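Local coordinates for NRPS (Penicillium fellutanum, PDB 6NKI), which forms part of a fungal nonribosomal peptide synthetase and binds NADPH in a Rossmann-type domain of the male sterility protein family, at residues A56-P59 and R60-L63; R74-N78 and D79-L83; T206-A209 and S210-I214; G245-L248 and L249-V252; L391-M394 and I395-V399. All coordinates share one frame; numbering follows the deposited sequence.

In the fold
Interactions 1 and 2 lie at the start and just beyond the end of helix 59-72, in the crossover that joins strands 47-54 and 84-88 of the parallel sheet; their centres are 16 Å apart and they meet where Arg60 and Leu63 approach Arg81. Interaction 3, on helix 202-220, sits across the chain's centre from interactions 4 and 5. Those two touch through Trp250 and Val399, with centres 18 Å apart. Their distances from the bound NADPH differ: Asp247 of interaction 4 belongs to its pocket, while the side chains of Lys207 (interaction 3), Ala56 (interaction 1), Ala398 (interaction 5) and Trp75 (interaction 2) are about 5, 7, 11 and 12 Å away.

Interaction 1 of 5, residues A56-P59 and R60-L63; sequences APCP and RKGL
Lys61 lays its aliphatic chain alongside the side chain of Cys58, the two residues being three apart at the start of a helix. Cys58 CB is 3.6 Å from Lys61 CD, and Cys58 SG is 3.9 Å from Lys61 CG, so CB and the sulfur both border the methylenes. Lys61 CG stands anti to its own carbonyl carbon (chi1 -73°), and the chain then runs on extended past Cys58, carrying NZ away from the turn. Ala56 adds its methyl to the same patch, with Ala56 CB 4.0 Å from Lys61 CB. This is the N-terminal start of helix 59-72, the helix of a beta-alpha-beta crossover from strand 47-54 to its parallel neighbour 84-88 in a Rossmann-type sheet; Cys58 takes the N-cap position. The first turn is closed by two backbone bonds of i to i+4 spacing: Gly62 N donates to Cys58 O over 3.1 Å, and Leu63 N to Pro59 O, also 3.1 Å. Gly62 has no side chain, and Ala56 CB comes within 4.1 Å of Gly62 N. One residue before Lys61, Arg60 bends at chi2, and Leu63 CD2 lies over one face of its guanidinium, toward the rim. Leu63 and Pro59 also reach strand 84-88, touching Val86 and Pro88 respectively, while the side chain of Ala56 is about 7 Å from the bound NADPH.

Interaction 2 of 5, residues R74-N78 and D79-L83; sequences RWWRN and DYRRL
Tyr80, in a short 3-10 segment, packs back on Trp76 and Arg77 of the loop that leads into it, part of the connection that brings the chain from helix 59-72 to strand 84-88 and completes a beta-alpha-beta crossover. Helix 59-72 gives way at Arg74, whose positive phi marks a Schellman motif. Starting at the root of the tyrosine, Tyr80 CB lies 3.8 Å from Trp76 CZ3, the two side chains sliding past each other in opposite directions. Tyr80 CG is anti to its carbonyl carbon (chi1 -73°), and this sends the ring back alongside Arg77, the two side chains pointing the same way. Arg77 O lies at the ring edge, 3.3 Å from Tyr80 CD2. Along that flank Tyr80 CD2 meets Arg77 CB at 3.5 Å, and Tyr80 CE2 meets Arg77 CD at 3.9 Å. At the far end Tyr80 OH stands 3.7 Å from Arg77 NH1, with the ring and guanidinium planes steeply inclined at 71°. Two backbone bonds close the turn: Tyr80 N donates to Arg77 O, and Arg81 N to Asn78 O. Beyond the segments Tyr80 touches Leu42 and Val43 of helix 32-43. Trp75 is held by the same helix, its NE1 hydrogen-bonded to Thr35 OG1 and its ring stacked with His39. Trp76 receives Arg81 at its edge, where Arg81 CG lies near the indole plane, 3.8 Å from Trp76 CZ2.

Interaction 3 of 5, residues T206-A209 and S210-I214; sequences TKFA and SEQLI
Consecutive turns of helix 202-220 meet here, in backbone bonds and side-chain neighbours three or four residues apart; the helix belongs to the Rossmann-type domain, and its Tyr203 and Lys207 have the Tyr-X-X-X-Lys spacing familiar from extended Rossmann-type relatives. Ser210 N donates to Thr206 O over 2.7 Å, and Gln212 N to Phe208 O, also 2.7 Å. Leu213 N reaches Ala209 O at 3.3 Å, a longer link. Glu211 N binds Lys207 O over 2.8 Å and makes a second, weak bond to Phe208 O. Among the side chains, Gln212 CB sits over one face of the Phe208 ring, 4.2 Å from Phe208 CE2. The phenylalanine ring comes there because its CG lies opposite the backbone N (chi1 175°); farther out, it packs on Ile170 and Leu199. Several polar ends find partners elsewhere in the fold. Ser210 OG is hydrogen-bonded with Thr147 OG1, Glu211 OE1 with Ser167 OG, and Lys207 NZ with the carbonyl of Ile166; the side chain of Lys207 is about 5 Å from the bound NADPH. Thr206 OG1 bonds to Tyr203 O one turn back and to Asn143 ND2. Helix 136-156 runs against Thr206, Ser210 and Leu213, whereas Ile214 turns to strands 162-166 and 226-230 of the parallel sheet.

Interaction 4 of 5, residues G245-L248 and L249-V252; sequences GDDL and LWRV. With NDP (NADPH dihydro-nicotinamide-adenine-dinucleotide phosphate), chain B.
Asp247 belongs to the NADPH pocket and is also the N-cap of helix 248-259, so the NADPH pocket and the first turn share one residue. Its backbone carbonyl takes the hydrogen bond from Arg251 N, 3.0 Å from Asp247 O, while Asp247 OD2 receives a weak capping bond from Leu249 N, doubtful because that oxygen is crowded in the model. Asp247 CG is anti to the backbone N (chi1 -179°), which turns the carboxylate to face the start of the helix. On the ligand side the carboxylate lies against the carboxamide of the nicotinamide, but the modelled atoms are too close together to say how they interact. Elsewhere NADPH is hydrogen-bonded to Asn244, Arg55, Thr30 and Asp90. The next backbone bond runs from Val252 N to Leu248 O, 3.1 Å. Leu248 and Val252 run side by side, with Leu248 CD1 3.9 Å from Val252 CG2. Arg251 extends from CG to NE back over the loop: Arg251 NH1 comes to 3.4 Å from Asp246 CB, the latter lying at the guanidinium edge. Arg251 NH2 binds the carbonyl of Pro358. Around this turn, Leu248 and Leu249 pack on Phe233 of strand 233-235, Leu249 also meets Phe322 of helix 319-330, and Trp250 is wedged among Ile235, Ile326 and helix 389-410, where it touches Val399, Asn402 and Leu406.

Interaction 5 of 5, residues L391-M394 and I395-V399; sequences LTNM and IRQAV
Asn393 and Arg396 are joined by a side-chain hydrogen bond one turn apart on helix 389-410. Arg396 NE donates to Asn393 OD1 over 3.0 Å with an N-H...O angle of 150°; the donor lies in the amide plane on a lone pair, and the oxygen sits close to the guanidinium plane. Arg396 NH2 adds a weak bond to the same oxygen at 3.3 Å, so one amide oxygen meets two N-H groups along a single edge. A bend at chi3 (54°) folds the arginine back over the turn, where Thr392 O lies over one face of the guanidinium. That carbonyl also accepts Arg396 N, 3.0 Å from Thr392 O. Gln397 comes next to Asn393: their amides are inclined by 32°, and Gln397 CG is 4.1 Å from Asn393 ND2. Gln397 N donates to Asn393 O, Ile395 N to Leu391 O, and Ala398 N makes a weak bond to Met394 O. On the apolar flank Leu391 CD1 stands 4.4 Å from Ile395 CG2. A second shell fixes the polar ends: Arg396 NH1 forms a salt bridge with Asp321 OD2, and Thr392 OG1 bonds to the carbonyl of Pro388, just before the helix. Asn393 and Arg396 also pack on His285 of the second subunit, and Gln397 on Ser281 of that subunit. Within the chain, helix 276-288 offers Trp278 to Leu391, Met394 and Ile395, strand 316-318 presents Leu317 to Thr392 and Ile395, and helix 319-330 packs against Val399 through Phe322, Ala325 and Ile326.

Interaction 1 of 5, residues A56-P59 and R60-L63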
# COMPACT_ATOMS: atom_id res chain seq x y z
N ALA A 56 22.89 -0.43 24.20
CA ALA A 56 24.22 -0.88 24.59
C ALA A 56 25.09 0.32 24.97
O ALA A 56 24.99 1.38 24.35
CB ALA A 56 24.89 -1.68 23.47
N PRO A 57 25.96 0.17 25.98
CA PRO A 57 26.68 1.33 26.53
C PRO A 57 27.86 1.78 25.69
O PRO A 57 28.09 2.98 25.52
CB PRO A 57 27.15 0.81 27.90
CG PRO A 57 27.33 -0.65 27.68
CD PRO A 57 26.26 -1.07 26.71
N CYS A 58 28.63 0.83 25.18
CA CYS A 58 29.69 1.14 24.22
C CYS A 58 29.08 1.72 22.94
O CYS A 58 28.08 1.18 22.44
CB CYS A 58 30.50 -0.12 23.93
SG CYS A 58 31.83 0.06 22.73
N PRO A 59 29.63 2.81 22.39
CA PRO A 59 28.98 3.43 21.22
C PRO A 59 29.07 2.60 19.95
O PRO A 59 28.12 2.60 19.15
CB PRO A 59 29.72 4.77 21.07
CG PRO A 59 30.32 5.02 22.42
CD PRO A 59 30.68 3.67 22.95
N ARG A 60 30.19 1.90 19.72
CA ARG A 60 30.29 1.04 18.54
C ARG A 60 29.42 -0.20 18.69
O ARG A 60 28.85 -0.69 17.71
CB ARG A 60 31.74 0.64 18.27
CG ARG A 60 31.92 -0.24 17.02
CD ARG A 60 31.87 0.53 15.70
NE ARG A 60 31.94 -0.38 14.55
CZ ARG A 60 31.93 0.00 13.27
NH1 ARG A 60 31.90 1.29 12.95
NH2 ARG A 60 31.99 -0.91 12.30
N LYS A 61 29.33 -0.75 19.91
CA LYS A 61 28.39 -1.84 20.15
C LYS A 61 26.98 -1.43 19.75
O LYS A 61 26.24 -2.21 19.13
CB LYS A 61 28.41 -2.28 21.62
CG LYS A 61 29.65 -3.07 22.05
CD LYS A 61 29.56 -3.53 23.50
CE LYS A 61 30.82 -4.28 23.92
NZ LYS A 61 30.78 -4.66 25.36
N GLY A 62 26.60 -0.19 20.07
CA GLY A 62 25.32 0.31 19.62
C GLY A 62 25.19 0.32 18.11
O GLY A 62 24.18 -0.12 17.56
N LEU A 63 26.22 0.83 17.41
CA LEU A 63 26.19 0.79 15.95
C LEU A 63 26.08 -0.63 15.45
O LEU A 63 25.26 -0.92 14.58
CB LEU A 63 27.44 1.45 15.37
CG LEU A 63 27.45 1.26 13.85
CD1 LEU A 63 26.29 1.99 13.18
CD2 LEU A 63 28.79 1.64 13.23

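Interaction 2 of 5, residues R74-N78 and D79-L83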
# COMPACT_ATOMS: atom_id res chain seq x y z
N ARG A 74 17.37 -6.27 5.73
CA ARG A 74 17.92 -6.27 4.37
C ARG A 74 17.77 -4.91 3.70
O ARG A 74 17.48 -4.82 2.51
CB ARG A 74 17.26 -7.36 3.53
CG ARG A 74 17.50 -8.77 4.03
CD ARG A 74 16.65 -9.72 3.23
NE ARG A 74 16.72 -11.09 3.72
CZ ARG A 74 15.97 -12.08 3.23
NH1 ARG A 74 16.08 -13.31 3.72
NH2 ARG A 74 15.11 -11.82 2.25
N TRP A 75 17.98 -3.84 4.47
CA TRP A 75 18.09 -2.52 3.89
C TRP A 75 19.49 -1.93 4.02
O TRP A 75 19.78 -0.89 3.40
CB TRP A 75 17.05 -1.57 4.50
CG TRP A 75 17.12 -1.25 6.00
CD1 TRP A 75 16.39 -1.84 7.01
CD2 TRP A 75 17.92 -0.23 6.63
NE1 TRP A 75 16.69 -1.25 8.21
CE2 TRP A 75 17.62 -0.27 8.01
CE3 TRP A 75 18.85 0.69 6.17
CZ2 TRP A 75 18.23 0.60 8.92
CZ3 TRP A 75 19.46 1.55 7.08
CH2 TRP A 75 19.16 1.49 8.44
N TRP A 76 20.38 -2.59 4.76
CA TRP A 76 21.62 -1.96 5.18
C TRP A 76 22.63 -1.85 4.04
O TRP A 76 22.81 -2.78 3.25
CB TRP A 76 22.26 -2.71 6.36
CG TRP A 76 23.54 -2.05 6.72
CD1 TRP A 76 24.80 -2.50 6.41
CD2 TRP A 76 23.71 -0.78 7.35
NE1 TRP A 76 25.74 -1.59 6.85
CE2 TRP A 76 25.10 -0.53 7.43
CE3 TRP A 76 22.83 0.18 7.87
CZ2 TRP A 76 25.62 0.64 8.00
CZ3 TRP A 76 23.35 1.34 8.45
CH2 TRP A 76 24.73 1.56 8.50
N ARG A 77 23.27 -0.68 3.95
CA ARG A 77 24.39 -0.39 3.07
C ARG A 77 25.44 0.36 3.88
O ARG A 77 25.09 1.25 4.66
CB ARG A 77 23.94 0.47 1.88
CG ARG A 77 22.99 -0.16 0.88
CD ARG A 77 22.64 0.88 -0.19
NE ARG A 77 21.74 0.32 -1.20
CZ ARG A 77 20.42 0.22 -1.07
NH1 ARG A 77 19.78 0.59 0.04
NH2 ARG A 77 19.72 -0.29 -2.07
N ASN A 78 26.72 0.02 3.69
CA ASN A 78 27.76 0.66 4.50
C ASN A 78 27.86 2.15 4.22
O ASN A 78 28.31 2.90 5.09
CB ASN A 78 29.13 -0.02 4.30
CG ASN A 78 29.73 0.20 2.91
OD1 ASN A 78 29.15 0.88 2.06
ND2 ASN A 78 30.91 -0.37 2.68
N ASP A 79 27.44 2.60 3.04
CA ASP A 79 27.37 4.02 2.73
C ASP A 79 26.60 4.81 3.78
O ASP A 79 26.80 6.02 3.90
CB ASP A 79 26.72 4.20 1.35
CG ASP A 79 26.52 5.66 0.98
OD1 ASP A 79 27.54 6.37 0.79
OD2 ASP A 79 25.35 6.09 0.86
N TYR A 80 25.74 4.14 4.54
CA TYR A 80 24.87 4.82 5.47
C TYR A 80 25.53 5.10 6.81
O TYR A 80 24.91 5.76 7.65
CB TYR A 80 23.59 4.00 5.71
CG TYR A 80 22.60 3.99 4.56
CD1 TYR A 80 21.94 5.16 4.19
CD2 TYR A 80 22.23 2.81 3.93
CE1 TYR A 80 21.01 5.17 3.16
CE2 TYR A 80 21.29 2.80 2.91
CZ TYR A 80 20.68 3.99 2.54
OH TYR A 80 19.74 4.02 1.54
N ARG A 81 26.75 4.62 7.04
CA ARG A 81 27.44 4.98 8.27
C ARG A 81 27.62 6.49 8.37
O ARG A 81 27.52 7.05 9.47
CB ARG A 81 28.79 4.28 8.37
CG ARG A 81 28.73 2.79 8.62
CD ARG A 81 30.13 2.21 8.91
NE ARG A 81 30.10 0.78 9.23
CZ ARG A 81 30.34 -0.20 8.36
NH1 ARG A 81 30.66 0.09 7.11
NH2 ARG A 81 30.27 -1.47 8.75
N ARG A 82 27.85 7.18 7.24
CA ARG A 82 28.26 8.58 7.30
C ARG A 82 27.14 9.53 7.70
O ARG A 82 27.39 10.72 7.87
CB ARG A 82 28.83 9.03 5.95
CG ARG A 82 27.78 9.17 4.86
CD ARG A 82 28.43 9.65 3.59
NE ARG A 82 29.26 8.62 2.99
CZ ARG A 82 30.24 8.86 2.14
NH1 ARG A 82 30.56 10.10 1.83
NH2 ARG A 82 30.95 7.86 1.63
N LEU A 83 25.91 9.02 7.85
CA LEU A 83 24.76 9.82 8.25
C LEU A 83 24.30 9.54 9.67
O LEU A 83 23.35 10.17 10.15
CB LEU A 83 23.58 9.58 7.29
CG LEU A 83 23.34 10.49 6.09
CD1 LEU A 83 22.94 11.83 6.62
CD2 LEU A 83 24.55 10.61 5.19

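Interaction 3 of 5, residues T206-A209 and S210-I214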
# COMPACT_ATOMS: atom_id res chain seq x y z
N THR A 206 0.99 2.30 29.67
CA THR A 206 2.13 3.21 29.59
C THR A 206 2.06 4.06 28.33
O THR A 206 2.25 5.28 28.40
CB THR A 206 3.46 2.44 29.59
OG1 THR A 206 3.48 1.50 28.51
CG2 THR A 206 3.72 1.76 30.93
N LYS A 207 1.86 3.42 27.17
CA LYS A 207 1.77 4.17 25.92
C LYS A 207 0.68 5.23 26.02
O LYS A 207 0.91 6.41 25.73
CB LYS A 207 1.48 3.23 24.74
CG LYS A 207 2.43 2.03 24.62
CD LYS A 207 3.87 2.38 24.27
CE LYS A 207 4.04 2.65 22.80
NZ LYS A 207 5.45 2.85 22.37
N PHE A 208 -0.52 4.82 26.45
CA PHE A 208 -1.56 5.78 26.77
C PHE A 208 -1.08 6.81 27.78
O PHE A 208 -1.38 8.00 27.65
CB PHE A 208 -2.79 5.07 27.33
CG PHE A 208 -3.89 6.01 27.80
CD1 PHE A 208 -4.81 6.53 26.90
CD2 PHE A 208 -3.95 6.41 29.13
CE1 PHE A 208 -5.80 7.39 27.33
CE2 PHE A 208 -4.94 7.28 29.57
CZ PHE A 208 -5.86 7.78 28.67
N ALA A 209 -0.36 6.36 28.82
CA ALA A 209 0.12 7.29 29.84
C ALA A 209 0.99 8.38 29.22
O ALA A 209 0.81 9.57 29.52
CB ALA A 209 0.89 6.53 30.92
N SER A 210 1.93 7.99 28.36
CA SER A 210 2.73 8.99 27.65
C SER A 210 1.86 9.79 26.68
O SER A 210 2.18 10.94 26.36
CB SER A 210 3.88 8.30 26.90
OG SER A 210 4.75 7.61 27.77
N GLU A 211 0.76 9.20 26.22
CA GLU A 211 -0.10 9.86 25.25
C GLU A 211 -0.91 10.98 25.91
O GLU A 211 -0.94 12.11 25.42
CB GLU A 211 -0.99 8.81 24.59
CG GLU A 211 -1.96 9.28 23.53
CD GLU A 211 -2.49 8.12 22.68
OE1 GLU A 211 -2.04 6.97 22.88
OE2 GLU A 211 -3.36 8.36 21.81
N GLN A 212 -1.54 10.68 27.06
CA GLN A 212 -2.32 11.69 27.77
C GLN A 212 -1.43 12.80 28.31
O GLN A 212 -1.89 13.93 28.54
CB GLN A 212 -3.11 11.03 28.90
CG GLN A 212 -3.99 12.00 29.63
CD GLN A 212 -4.97 12.68 28.70
OE1 GLN A 212 -5.55 12.05 27.82
NE2 GLN A 212 -5.14 13.99 28.89
N LEU A 213 -0.14 12.51 28.49
CA LEU A 213 0.84 13.54 28.81
C LEU A 213 1.02 14.52 27.66
O LEU A 213 1.09 15.74 27.87
CB LEU A 213 2.15 12.85 29.18
CG LEU A 213 3.38 13.54 29.71
CD1 LEU A 213 4.14 12.52 30.52
CD2 LEU A 213 4.24 14.02 28.56
N ILE A 214 1.13 14.00 26.42
CA ILE A 214 1.31 14.84 25.22
C ILE A 214 0.31 15.98 25.19
O ILE A 214 0.65 17.13 24.88
CB ILE A 214 1.21 13.98 23.95
CG1 ILE A 214 2.37 13.00 23.78
CG2 ILE A 214 1.17 14.86 22.71
CD1 ILE A 214 3.63 13.64 23.26

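Interaction 4 of 5, residues G245-L248 and L249-V252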
# COMPACT_ATOMS: atom_id res chain seq x y z
N GLY A 245 11.07 -12.98 14.46
CA GLY A 245 10.95 -14.19 15.29
C GLY A 245 10.25 -14.00 16.62
O GLY A 245 9.79 -15.01 17.17
N ASP A 246 10.22 -12.78 17.17
CA ASP A 246 9.61 -12.60 18.51
C ASP A 246 8.31 -11.80 18.44
O ASP A 246 8.10 -10.97 19.33
CB ASP A 246 10.62 -12.05 19.51
CG ASP A 246 11.17 -10.70 19.13
OD1 ASP A 246 10.83 -10.22 18.04
OD2 ASP A 246 11.94 -10.14 19.93
N ASP A 247 7.49 -12.01 17.42
CA ASP A 247 6.22 -11.25 17.32
C ASP A 247 5.05 -12.13 17.77
O ASP A 247 4.90 -13.24 17.24
CB ASP A 247 6.01 -10.72 15.90
CG ASP A 247 4.74 -9.91 15.73
OD1 ASP A 247 4.65 -8.83 16.34
OD2 ASP A 247 3.87 -10.36 14.98
N LEU A 248 4.25 -11.66 18.72
CA LEU A 248 3.08 -12.44 19.12
C LEU A 248 2.44 -13.14 17.93
O LEU A 248 2.15 -14.34 17.98
CB LEU A 248 2.07 -11.54 19.81
CG LEU A 248 0.73 -12.23 20.05
CD1 LEU A 248 0.87 -13.49 20.89
CD2 LEU A 248 -0.23 -11.25 20.69
N LEU A 249 2.23 -12.39 16.85
CA LEU A 249 1.51 -12.91 15.69
C LEU A 249 2.18 -14.17 15.16
O LEU A 249 1.55 -15.24 15.10
CB LEU A 249 1.46 -11.82 14.61
CG LEU A 249 0.54 -12.07 13.42
CD1 LEU A 249 -0.91 -12.02 13.88
CD2 LEU A 249 0.81 -11.09 12.28
N TRP A 250 3.46 -14.08 14.82
CA TRP A 250 4.13 -15.19 14.16
C TRP A 250 4.43 -16.33 15.12
O TRP A 250 4.63 -17.47 14.67
CB TRP A 250 5.42 -14.72 13.50
CG TRP A 250 5.14 -13.71 12.49
CD1 TRP A 250 5.56 -12.41 12.50
CD2 TRP A 250 4.29 -13.85 11.36
NE1 TRP A 250 5.07 -11.75 11.40
CE2 TRP A 250 4.27 -12.60 10.69
CE3 TRP A 250 3.56 -14.92 10.82
CZ2 TRP A 250 3.56 -12.39 9.53
CZ3 TRP A 250 2.85 -14.70 9.68
CH2 TRP A 250 2.85 -13.45 9.03
N ARG A 251 4.51 -16.05 16.42
CA ARG A 251 4.67 -17.10 17.41
C ARG A 251 3.42 -17.99 17.47
O ARG A 251 3.52 -19.20 17.64
CB ARG A 251 4.99 -16.49 18.78
CG ARG A 251 6.44 -15.98 19.00
CD ARG A 251 6.53 -15.19 20.33
NE ARG A 251 7.88 -14.67 20.61
CZ ARG A 251 8.73 -15.17 21.50
NH1 ARG A 251 9.92 -14.61 21.65
NH2 ARG A 251 8.39 -16.20 22.29
N VAL A 252 2.24 -17.38 17.31
CA VAL A 252 0.99 -18.14 17.22
C VAL A 252 0.90 -18.87 15.88
O VAL A 252 0.37 -19.98 15.79
CB VAL A 252 -0.22 -17.21 17.43
CG1 VAL A 252 -1.52 -17.95 17.20
CG2 VAL A 252 -0.18 -16.64 18.82
PA NDP B . 11.74 -5.04 20.77
O1A NDP B . 10.73 -5.32 21.85
O2A NDP B . 13.16 -5.49 20.97
O5B NDP B . 11.71 -3.44 20.24
C5B NDP B . 11.67 -2.61 21.34
C4B NDP B . 12.71 -1.50 21.18
O4B NDP B . 12.83 -0.82 22.46
C3B NDP B . 14.05 -2.08 20.77
O3B NDP B . 14.68 -1.18 19.91
C2B NDP B . 14.89 -2.13 22.10
O2B NDP B . 16.23 -1.95 21.94
C1B NDP B . 14.22 -0.89 22.86
N9A NDP B . 14.30 -1.01 24.36
C8A NDP B . 13.71 -1.97 25.21
N7A NDP B . 14.00 -1.78 26.52
C5A NDP B . 14.83 -0.63 26.52
C6A NDP B . 15.47 0.08 27.55
N6A NDP B . 15.35 -0.31 28.87
N1A NDP B . 16.25 1.18 27.29
C2A NDP B . 16.34 1.51 25.96
N3A NDP B . 15.80 0.96 24.88
C4A NDP B . 15.03 -0.15 25.18
O3 NDP B . 11.18 -5.88 19.43
PN NDP B . 9.57 -5.80 19.31
O1N NDP B . 9.14 -6.34 18.00
O2N NDP B . 8.90 -6.26 20.59
O5D NDP B . 8.97 -4.06 19.21
C5D NDP B . 9.52 -3.31 18.12
C4D NDP B . 8.45 -2.34 17.43
O4D NDP B . 7.40 -3.09 16.81
C3D NDP B . 7.76 -1.39 18.46
O3D NDP B . 8.02 -0.05 18.10
C2D NDP B . 6.23 -1.68 18.40
O2D NDP B . 5.45 -0.52 18.20
C1D NDP B . 6.09 -2.51 17.15
N1N NDP B . 5.18 -3.74 17.28
C2N NDP B . 5.49 -4.77 16.45
C3N NDP B . 4.83 -5.93 16.44
C7N NDP B . 5.32 -6.80 15.40
O7N NDP B . 6.50 -6.97 15.09
N7N NDP B . 4.34 -7.36 14.64
C4N NDP B . 3.67 -6.25 17.40
C5N NDP B . 3.28 -5.03 18.19
C6N NDP B . 3.99 -3.86 18.12
P2B NDP B . 17.23 -3.53 22.04
O1X NDP B . 18.57 -2.99 21.66
O2X NDP B . 17.04 -3.98 23.49
O3X NDP B . 16.48 -4.29 20.99

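Interaction 5 of 5, residues L391-M394 and I395-V399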
# COMPACT_ATOMS: atom_id res chain seq x y z
N LEU A 391 -5.89 -2.36 -0.45
CA LEU A 391 -5.06 -2.40 0.75
C LEU A 391 -5.24 -3.74 1.43
O LEU A 391 -4.25 -4.37 1.82
CB LEU A 391 -5.42 -1.22 1.67
CG LEU A 391 -4.86 -1.08 3.08
CD1 LEU A 391 -3.36 -0.93 3.10
CD2 LEU A 391 -5.54 0.06 3.79
N THR A 392 -6.49 -4.19 1.54
CA THR A 392 -6.80 -5.55 1.94
C THR A 392 -5.93 -6.53 1.18
O THR A 392 -5.31 -7.41 1.78
CB THR A 392 -8.28 -5.84 1.71
OG1 THR A 392 -9.07 -4.81 2.31
CG2 THR A 392 -8.67 -7.20 2.32
N ASN A 393 -5.85 -6.38 -0.15
CA ASN A 393 -5.07 -7.36 -0.91
C ASN A 393 -3.58 -7.27 -0.60
O ASN A 393 -2.88 -8.29 -0.57
CB ASN A 393 -5.21 -7.22 -2.42
CG ASN A 393 -4.54 -8.39 -3.14
OD1 ASN A 393 -4.66 -9.54 -2.70
ND2 ASN A 393 -3.60 -8.06 -4.02
N MET A 394 -3.07 -6.06 -0.40
CA MET A 394 -1.61 -5.94 -0.26
C MET A 394 -1.12 -6.41 1.11
O MET A 394 0.01 -6.89 1.21
CB MET A 394 -1.16 -4.51 -0.50
CG MET A 394 0.28 -4.46 -0.97
SD MET A 394 0.45 -5.14 -2.65
CE MET A 394 2.21 -5.46 -2.77
N ILE A 395 -1.95 -6.30 2.16
CA ILE A 395 -1.57 -6.93 3.42
C ILE A 395 -1.75 -8.44 3.32
O ILE A 395 -0.88 -9.19 3.77
CB ILE A 395 -2.34 -6.35 4.62
CG1 ILE A 395 -3.81 -6.60 4.48
CG2 ILE A 395 -2.22 -4.83 4.74
CD1 ILE A 395 -4.58 -5.99 5.57
N ARG A 396 -2.87 -8.91 2.73
CA ARG A 396 -3.01 -10.33 2.43
C ARG A 396 -1.77 -10.92 1.79
O ARG A 396 -1.29 -11.96 2.22
CB ARG A 396 -4.26 -10.57 1.59
CG ARG A 396 -4.26 -11.88 0.85
CD ARG A 396 -5.56 -12.27 0.22
NE ARG A 396 -6.13 -11.26 -0.66
CZ ARG A 396 -7.30 -10.65 -0.45
NH1 ARG A 396 -8.11 -11.01 0.55
NH2 ARG A 396 -7.67 -9.67 -1.27
N GLN A 397 -1.20 -10.24 0.81
CA GLN A 397 0.02 -10.78 0.23
C GLN A 397 1.18 -10.65 1.21
O GLN A 397 2.13 -11.44 1.16
CB GLN A 397 0.37 -10.06 -1.09
CG GLN A 397 -0.67 -10.17 -2.14
CD GLN A 397 -0.95 -11.61 -2.53
OE1 GLN A 397 -2.02 -12.13 -2.23
NE2 GLN A 397 -0.00 -12.24 -3.24
N ALA A 398 1.14 -9.68 2.11
CA ALA A 398 2.24 -9.59 3.07
C ALA A 398 2.25 -10.81 4.00
O ALA A 398 3.31 -11.39 4.25
CB ALA A 398 2.17 -8.27 3.84
N VAL A 399 1.07 -11.24 4.46
CA VAL A 399 1.01 -12.46 5.26
C VAL A 399 1.33 -13.68 4.42
O VAL A 399 2.13 -14.53 4.85
CB VAL A 399 -0.32 -12.60 6.02
CG1 VAL A 399 -1.46 -12.72 5.11
CG2 VAL A 399 -0.28 -13.89 6.82